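Local coordinates for protein glycerol dehydratase (Clostridium butyricum, PDB 1R9D) that probably acts as a lyase of the glycyl-radical enzyme family, dehydrating glycerol without the help of vitamin B12, at residues 682-687 against 724-729. Residues are numbered along the deposited sequence; the frame is centred on the assembly and turned at random.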
# COMPACT_ATOMS: atom_id res chain seq x y z
N ALA A 682 21.27 19.08 46.32
CA ALA A 682 19.86 19.40 46.52
C ALA A 682 19.14 19.35 45.18
O ALA A 682 18.01 18.88 45.09
CB ALA A 682 19.72 20.77 47.16
N ALA A 683 19.80 19.86 44.14
CA ALA A 683 19.20 19.85 42.81
C ALA A 683 18.96 18.40 42.37
O ALA A 683 17.89 18.06 41.88
CB ALA A 683 20.13 20.55 41.81
N CYS A 684 19.97 17.54 42.57
CA CYS A 684 19.84 16.14 42.20
C CYS A 684 18.69 15.50 42.96
O CYS A 684 17.91 14.73 42.39
CB CYS A 684 21.13 15.37 42.52
SG CYS A 684 22.50 15.63 41.35
N ASN A 685 18.58 15.80 44.25
CA ASN A 685 17.51 15.24 45.06
C ASN A 685 16.15 15.62 44.50
O ASN A 685 15.24 14.79 44.45
CB ASN A 685 17.63 15.72 46.52
CG ASN A 685 18.83 15.10 47.24
OD1 ASN A 685 19.42 14.13 46.77
ND2 ASN A 685 19.17 15.66 48.40
N SER A 686 16.01 16.87 44.06
CA SER A 686 14.75 17.33 43.48
C SER A 686 14.40 16.59 42.20
O SER A 686 13.28 16.13 42.02
CB SER A 686 14.80 18.83 43.16
OG SER A 686 14.67 19.62 44.33
N VAL A 687 15.36 16.51 41.29
CA VAL A 687 15.12 15.85 40.02
C VAL A 687 14.80 14.36 40.19
O VAL A 687 14.00 13.80 39.44
CB VAL A 687 16.33 16.01 39.07
CG1 VAL A 687 16.09 15.29 37.76
CG2 VAL A 687 16.56 17.49 38.81
N ARG A 724 26.59 8.89 41.81
CA ARG A 724 26.06 7.71 42.49
C ARG A 724 24.85 8.01 43.36
O ARG A 724 23.91 7.22 43.42
CB ARG A 724 27.16 7.04 43.32
CG ARG A 724 28.15 6.27 42.47
CD ARG A 724 29.31 5.76 43.30
NE ARG A 724 30.15 4.83 42.55
CZ ARG A 724 31.38 4.49 42.91
NH1 ARG A 724 31.92 5.01 44.01
NH2 ARG A 724 32.08 3.63 42.18
N SER A 725 24.85 9.16 44.03
CA SER A 725 23.73 9.51 44.89
C SER A 725 22.47 9.77 44.07
O SER A 725 21.37 9.37 44.47
CB SER A 725 24.05 10.76 45.73
OG SER A 725 22.92 11.14 46.49
N TYR A 726 22.63 10.44 42.94
CA TYR A 726 21.48 10.72 42.08
C TYR A 726 20.92 9.41 41.52
O TYR A 726 19.70 9.21 41.49
CB TYR A 726 21.89 11.67 40.94
CG TYR A 726 20.80 11.93 39.92
CD1 TYR A 726 19.58 12.50 40.30
CD2 TYR A 726 21.00 11.61 38.58
CE1 TYR A 726 18.58 12.73 39.36
CE2 TYR A 726 20.00 11.84 37.63
CZ TYR A 726 18.79 12.39 38.03
OH TYR A 726 17.80 12.57 37.09
N PHE A 727 21.80 8.52 41.09
CA PHE A 727 21.37 7.25 40.54
C PHE A 727 20.77 6.33 41.60
O PHE A 727 19.85 5.57 41.32
CB PHE A 727 22.53 6.56 39.80
CG PHE A 727 22.81 7.13 38.44
CD1 PHE A 727 22.08 8.21 37.95
CD2 PHE A 727 23.81 6.59 37.63
CE1 PHE A 727 22.34 8.76 36.68
CE2 PHE A 727 24.08 7.13 36.37
CZ PHE A 727 23.35 8.20 35.90
N ASP A 728 21.29 6.39 42.83
CA ASP A 728 20.74 5.56 43.90
C ASP A 728 19.31 6.01 44.20
O ASP A 728 18.47 5.21 44.64
CB ASP A 728 21.58 5.65 45.17
CG ASP A 728 22.95 5.01 45.02
OD1 ASP A 728 23.13 4.15 44.13
OD2 ASP A 728 23.86 5.36 45.82
N GLN A 729 19.04 7.29 43.95
CA GLN A 729 17.72 7.88 44.17
C GLN A 729 16.80 7.66 42.97
O GLN A 729 15.70 8.21 42.90
CB GLN A 729 17.84 9.39 44.43
CG GLN A 729 18.63 9.79 45.67
CD GLN A 729 17.79 9.83 46.92
OE1 GLN A 729 17.54 8.81 47.55
NE2 GLN A 729 17.34 11.03 47.29
O HOH W 1 21.44 12.92 45.04
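Helix-to-helix packing within the C-terminal glycine radical region of this pyruvate formate lyase-like enzyme joins the last turns of helices 680-687 and 712-728, and Tyr726 contributes the largest share of the buried surface. The case illustrates how one aromatic side chain can meet both the backbone and the side chains of a neighbouring helix. With CG anti to the backbone N (chi1 175°), the ring runs along helix 680-687 from Cys684 to Val687. Its edge meets the backbone first: CD1 of Tyr726 lies 3.5 Å from Cys684 O, which sits near the ring plane. Cys684 adds an oblique sulfur-aromatic contact, SG standing 5.0 Å from the centroid of the Tyr726 ring and 41° off its normal, while its CB packs 3.9 Å from Tyr726 CD1. At the far end, Val687 CG1, anti to its own backbone N, touches both OH (3.3 Å) and CE1 (3.9 Å) of Tyr726. Phe701 meets the Tyr726 ring and also touches Cys684. Polar groups bridge the more exposed flank through water rather than directly. Gln729 NE2 stops 3.8 Å from Asn685 OD1, the two amide planes 71° apart and no hydrogen bond between them. One water instead links the helices, donating to Asn685 OD1 at 2.9 Å and hydrogen-bonding Ser725 OG at 2.7 Å.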